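Local coordinates for long form salivary protein D7L1 (Aedes aegypti, PDB 3DXL) that binds and sequesters biogenic amines and eicosanoids such as leukotrienes of the vertebrate host, so helping the female mosquito to take a blood meal, at residues R15-N20 with K33-I38; N20-D23 with P29-A32. All blocks are in the same frame, centred on the assembly; numbering follows the deposited sequence. Where two conformers were deposited one is given.

Interaction 1 (R15-N20 with K33-I38); sequences RCMEDN and KWKEWI
Met17 and Trp34 make the apolar part of this contact, their side chains sliding past each other in opposite directions. CG of Met17 meets the six-membered ring of Trp34 at its edge, in the ring plane, 3.8 Å from CE3, while SD lies 4.0 Å from Trp34 CB. The methionine methyl lies beside the stem of Lys35, with Met17 CE 4.2 Å from the aliphatic Lys35 CG. A flexible thioether suits this place because it can follow both the indole edge and a lysine stem. The indole also stacks on Phe50 of helix 45-58.

One polar atom comes to the rim of the six-membered ring: Asn20 O lies near the ring plane, 3.8 Å from Trp34 CH2. No hydrogen bond links the two segments. The indole NE1 is satisfied by Glu40 O. Asn20 turns its amide back on its own helix: ND2 donates to Cys16 O over 2.9 Å, on a lone pair in the carbonyl plane.

Backbone bonds shape the end of the second helix. Lys33 O accepts from both Glu36 N and Ile38 N, and Trp37 N bonds to Trp34 O. With Trp37 at positive phi (67°), this is a Schellman motif, and it places a leukotriene E4-binding tryptophan in the N-terminal lipid pocket of this PBP/GOBP-family protein.

Interaction 2 (N20-D23 with P29-A32); sequences NLED and PMLA
Leu21 and Glu22 lean on Met30 and Leu31 across a short helix-loop-helix connection in the N-terminal PBP/GOBP region, where the chain leaves helix 6-20 and folds back as helix 27-34. Leu21 presents one branch of its isobutyl group to the helix. Its chi1 (-78°) sets CG beside the backbone N, and chi2 (167°) then turns CD2 to the backbone between Met30 and Leu31, 3.7 Å from Leu31 N and 3.9 Å from Leu31 CA. The same methyl touches two side chains at their roots, lying 4.0 Å from both Met30 CB and Leu31 CB. A branched aliphatic residue fits well, since one methyl can settle against the helix surface without asking for a polar partner. Leu21 also packs on Trp34, one turn further along.

Met30 points its CB at the loop and then bends at chi2 (-139°), an unusual torsion that carries its thioether toward Glu22. The two long side chains cross at a slant, so the methionine methyl lies over the flat face of the glutamate's carboxylate. Methionine suits the place because its unbranched, pliable chain can reach the loop while remaining apolar; Pro41 and Thr47 are among its other neighbours. Glu22 is extended beyond CG and offers aliphatic carbon as well as a carboxylate, a mixed character suited to the partly exposed margin. Its polar end is held by Asn26, whose ND2 bonds to OE1, while Glu22 O accepts from Arg27 NH1.

No hydrogen bond joins the two segments, so they meet by packing alone. At the outer margin, Met30 CE sits almost straight above the carboxylate face, 3.6 Å from Glu22 CD and 3.7 Å from Glu22 OE2.

In the fold
From the N terminus, the chain comes out of helix 6-20 around Asn20, the residue common to both contacts, and then passes through a loop into helix 27-34. Interaction 2 closes the shorter loop, between residues 23 and 29. Interaction 1 closes the longer one, from residue 20 to residue 33, and so encloses it. Their centres are about 7 Å apart, and they touch each other: Leu21 CD2 packs 3.5 Å from Trp34 CZ3, and Met17 SD lies 3.6 Å from Leu31 CD1. Together they tie the end of the first helix and its connecting loop to helix 27-34, with helix 45-58 alongside, held to the first helix by the Cys16-Cys53 disulfide.

Interaction 1 (R15-N20 with K33-I38)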
loop_
_atom_site.group_PDB
_atom_site.type_symbol
_atom_site.label_atom_id
_atom_site.label_comp_id
_atom_site.label_asym_id
_atom_site.label_seq_id
_atom_site.Cartn_x
_atom_site.Cartn_y
_atom_site.Cartn_z
ATOM N N ARG A 15 -0.098 -5.817 -3.757
ATOM C CA ARG A 15 -1.002 -6.377 -2.753
ATOM C C ARG A 15 -2.026 -7.308 -3.405
ATOM O O ARG A 15 -2.274 -8.415 -2.929
ATOM C CB ARG A 15 -1.702 -5.280 -1.944
ATOM C CG ARG A 15 -2.826 -5.760 -1.023
ATOM C CD ARG A 15 -2.377 -6.780 0.041
ATOM N NE ARG A 15 -1.325 -6.268 0.921
ATOM C CZ ARG A 15 -1.548 -5.522 1.996
ATOM N NH1 ARG A 15 -2.785 -5.205 2.367
ATOM N NH2 ARG A 15 -0.517 -5.098 2.716
ATOM N N CYS A 16 -2.614 -6.863 -4.509
ATOM C CA CYS A 16 -3.616 -7.670 -5.180
ATOM C C CYS A 16 -3.015 -8.952 -5.758
ATOM O O CYS A 16 -3.658 -10.006 -5.722
ATOM C CB CYS A 16 -4.313 -6.835 -6.243
ATOM S SG CYS A 16 -5.403 -5.585 -5.524
ATOM N N MET A 17 -1.770 -8.891 -6.241
ATOM C CA MET A 17 -1.106 -10.106 -6.697
ATOM C C MET A 17 -0.793 -11.030 -5.526
ATOM O O MET A 17 -1.020 -12.236 -5.610
ATOM C CB MET A 17 0.153 -9.793 -7.497
ATOM C CG MET A 17 -0.170 -9.248 -8.872
ATOM S SD MET A 17 1.250 -9.172 -9.959
ATOM C CE MET A 17 2.074 -7.736 -9.269
ATOM N N GLU A 18 -0.301 -10.465 -4.416
ATOM C CA GLU A 18 0.004 -11.274 -3.232
ATOM C C GLU A 18 -1.226 -12.054 -2.770
ATOM O O GLU A 18 -1.133 -13.234 -2.422
ATOM C CB GLU A 18 0.561 -10.394 -2.112
ATOM C CG GLU A 18 1.103 -11.207 -0.933
ATOM C CD GLU A 18 1.792 -10.358 0.111
ATOM O OE1 GLU A 18 2.544 -9.436 -0.250
ATOM O OE2 GLU A 18 1.608 -10.636 1.309
ATOM N N ASP A 19 -2.381 -11.395 -2.804
ATOM C CA ASP A 19 -3.607 -12.007 -2.314
ATOM C C ASP A 19 -4.277 -12.982 -3.287
ATOM O O ASP A 19 -5.139 -13.765 -2.876
ATOM C CB ASP A 19 -4.603 -10.924 -1.907
ATOM C CG ASP A 19 -4.229 -10.246 -0.604
ATOM O OD1 ASP A 19 -3.364 -10.766 0.136
ATOM O OD2 ASP A 19 -4.820 -9.190 -0.326
ATOM N N ASN A 20 -3.911 -12.926 -4.570
ATOM C CA ASN A 20 -4.660 -13.663 -5.587
ATOM C C ASN A 20 -3.875 -14.625 -6.457
ATOM O O ASN A 20 -4.471 -15.486 -7.106
ATOM C CB ASN A 20 -5.489 -12.695 -6.431
ATOM C CG ASN A 20 -6.583 -12.046 -5.627
ATOM O OD1 ASN A 20 -7.577 -12.692 -5.280
ATOM N ND2 ASN A 20 -6.398 -10.778 -5.287
ATOM N N LYS A 33 2.548 -12.479 -16.503
ATOM C CA LYS A 33 1.521 -11.814 -17.303
ATOM C C LYS A 33 0.913 -10.631 -16.567
ATOM O O LYS A 33 0.861 -9.515 -17.099
ATOM C CB LYS A 33 0.428 -12.805 -17.690
ATOM C CG LYS A 33 0.867 -13.808 -18.744
ATOM C CD LYS A 33 -0.246 -14.779 -19.129
ATOM C CE LYS A 33 -0.319 -15.970 -18.180
ATOM N NZ LYS A 33 -1.111 -17.098 -18.748
ATOM N N TRP A 34 0.444 -10.859 -15.342
ATOM C CA TRP A 34 -0.227 -9.795 -14.601
ATOM C C TRP A 34 0.662 -8.562 -14.414
ATOM O O TRP A 34 0.187 -7.430 -14.515
ATOM C CB TRP A 34 -0.722 -10.287 -13.241
ATOM C CG TRP A 34 -1.686 -11.442 -13.265
ATOM C CD1 TRP A 34 -2.239 -12.063 -14.362
ATOM C CD2 TRP A 34 -2.213 -12.119 -12.116
ATOM N NE1 TRP A 34 -3.071 -13.080 -13.952
ATOM C CE2 TRP A 34 -3.075 -13.135 -12.581
ATOM C CE3 TRP A 34 -2.052 -11.950 -10.733
ATOM C CZ2 TRP A 34 -3.763 -13.991 -11.711
ATOM C CZ3 TRP A 34 -2.732 -12.801 -9.870
ATOM C CH2 TRP A 34 -3.580 -13.806 -10.361
ATOM N N LYS A 35 1.950 -8.786 -14.161
ATOM C CA LYS A 35 2.914 -7.681 -14.006
ATOM C C LYS A 35 2.929 -6.759 -15.208
ATOM O O LYS A 35 3.156 -5.554 -15.061
ATOM C CB LYS A 35 4.337 -8.200 -13.799
ATOM C CG LYS A 35 4.617 -8.780 -12.445
ATOM C CD LYS A 35 6.118 -8.930 -12.225
ATOM C CE LYS A 35 6.876 -9.259 -13.508
ATOM N NZ LYS A 35 8.341 -9.341 -13.256
ATOM N N GLU A 36 2.709 -7.342 -16.384
ATOM C CA GLU A 36 2.780 -6.630 -17.656
ATOM C C GLU A 36 1.410 -6.147 -18.134
ATOM O O GLU A 36 1.240 -5.800 -19.311
ATOM C CB GLU A 36 3.435 -7.520 -18.720
ATOM C CG GLU A 36 4.849 -8.017 -18.365
ATOM C CD GLU A 36 5.826 -6.897 -18.023
ATOM O OE1 GLU A 36 5.871 -5.890 -18.760
ATOM O OE2 GLU A 36 6.563 -7.032 -17.021
ATOM N N TRP A 37 0.440 -6.116 -17.219
ATOM C CA TRP A 37 -0.922 -5.671 -17.530
ATOM C C TRP A 37 -1.647 -6.622 -18.501
ATOM O O TRP A 37 -2.549 -6.220 -19.236
ATOM C CB TRP A 37 -0.914 -4.217 -18.031
ATOM C CG TRP A 37 -0.681 -3.205 -16.937
ATOM C CD1 TRP A 37 0.423 -3.096 -16.121
ATOM C CD2 TRP A 37 -1.570 -2.162 -16.544
ATOM N NE1 TRP A 37 0.258 -2.049 -15.250
ATOM C CE2 TRP A 37 -0.956 -1.459 -15.482
ATOM C CE3 TRP A 37 -2.838 -1.754 -16.981
ATOM C CZ2 TRP A 37 -1.564 -0.362 -14.863
ATOM C CZ3 TRP A 37 -3.442 -0.672 -16.366
ATOM C CH2 TRP A 37 -2.809 0.009 -15.309
ATOM N N ILE A 38 -1.247 -7.891 -18.479
ATOM C CA ILE A 38 -1.901 -8.930 -19.258
ATOM C C ILE A 38 -2.745 -9.742 -18.276
ATOM O O ILE A 38 -2.214 -10.554 -17.506
ATOM C CB ILE A 38 -0.869 -9.813 -20.007
ATOM C CG1 ILE A 38 0.021 -8.965 -20.930
ATOM C CG2 ILE A 38 -1.567 -10.894 -20.809
ATOM C CD1 ILE A 38 1.220 -9.724 -21.505
#

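Interaction 2 (N20-D23 with P29-A32)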
loop_
_atom_site.group_PDB
_atom_site.type_symbol
_atom_site.label_atom_id
_atom_site.label_comp_id
_atom_site.label_asym_id
_atom_site.label_seq_id
_atom_site.Cartn_x
_atom_site.Cartn_y
_atom_site.Cartn_z
ATOM N N ASN A 20 -3.911 -12.926 -4.570
ATOM C CA ASN A 20 -4.660 -13.663 -5.587
ATOM C C ASN A 20 -3.875 -14.625 -6.457
ATOM O O ASN A 20 -4.471 -15.486 -7.106
ATOM C CB ASN A 20 -5.489 -12.695 -6.431
ATOM C CG ASN A 20 -6.583 -12.046 -5.627
ATOM O OD1 ASN A 20 -7.577 -12.692 -5.280
ATOM N ND2 ASN A 20 -6.398 -10.778 -5.287
ATOM N N LEU A 21 -2.554 -14.512 -6.492
ATOM C CA LEU A 21 -1.770 -15.488 -7.240
ATOM C C LEU A 21 -2.045 -16.886 -6.707
ATOM O O LEU A 21 -2.193 -17.076 -5.503
ATOM C CB LEU A 21 -0.276 -15.199 -7.105
ATOM C CG LEU A 21 0.304 -14.074 -7.957
ATOM C CD1 LEU A 21 1.696 -13.731 -7.472
ATOM C CD2 LEU A 21 0.340 -14.469 -9.422
ATOM N N GLU A 22 -2.102 -17.874 -7.592
ATOM C CA GLU A 22 -2.214 -19.260 -7.166
ATOM C C GLU A 22 -0.926 -19.690 -6.485
ATOM O O GLU A 22 0.124 -19.070 -6.668
ATOM C CB GLU A 22 -2.513 -20.163 -8.362
ATOM C CG GLU A 22 -3.916 -19.984 -8.907
ATOM C CD GLU A 22 -4.293 -21.015 -9.944
ATOM O OE1 GLU A 22 -3.439 -21.826 -10.352
ATOM O OE2 GLU A 22 -5.468 -21.003 -10.347
ATOM N N ASP A 23 -1.025 -20.770 -5.715
ATOM C CA ASP A 23 0.082 -21.288 -4.926
ATOM C C ASP A 23 0.719 -22.524 -5.538
ATOM O O ASP A 23 1.504 -23.208 -4.871
ATOM C CB ASP A 23 -0.405 -21.645 -3.518
ATOM C CG ASP A 23 -0.716 -20.431 -2.684
ATOM O OD1 ASP A 23 0.142 -19.524 -2.633
ATOM O OD2 ASP A 23 -1.804 -20.380 -2.079
ATOM N N PRO A 29 4.002 -18.272 -14.121
ATOM C CA PRO A 29 3.381 -17.823 -15.378
ATOM C C PRO A 29 2.334 -16.713 -15.200
ATOM O O PRO A 29 2.329 -15.748 -15.982
ATOM C CB PRO A 29 2.753 -19.102 -15.940
ATOM C CG PRO A 29 3.609 -20.206 -15.368
ATOM C CD PRO A 29 3.932 -19.742 -13.978
ATOM N N MET A 30 1.471 -16.828 -14.187
ATOM C CA MET A 30 0.479 -15.783 -13.949
ATOM C C MET A 30 1.140 -14.465 -13.550
ATOM O O MET A 30 0.790 -13.410 -14.087
ATOM C CB MET A 30 -0.565 -16.221 -12.921
ATOM C CG MET A 30 -1.443 -17.363 -13.406
ATOM S SD MET A 30 -3.162 -17.138 -12.946
ATOM C CE MET A 30 -3.729 -18.822 -12.781
ATOM N N LEU A 31 2.105 -14.530 -12.638
ATOM C CA LEU A 31 2.818 -13.335 -12.214
ATOM C C LEU A 31 3.434 -12.600 -13.411
ATOM O O LEU A 31 3.327 -11.376 -13.513
ATOM C CB LEU A 31 3.888 -13.701 -11.181
ATOM C CG LEU A 31 4.829 -12.581 -10.738
ATOM C CD1 LEU A 31 4.098 -11.407 -10.100
ATOM C CD2 LEU A 31 5.875 -13.142 -9.785
ATOM N N ALA A 32 4.069 -13.350 -14.306
ATOM C CA ALA A 32 4.733 -12.767 -15.472
ATOM C C ALA A 32 3.775 -11.980 -16.364
ATOM O O ALA A 32 4.153 -10.951 -16.924
ATOM C CB ALA A 32 5.442 -13.845 -16.275
#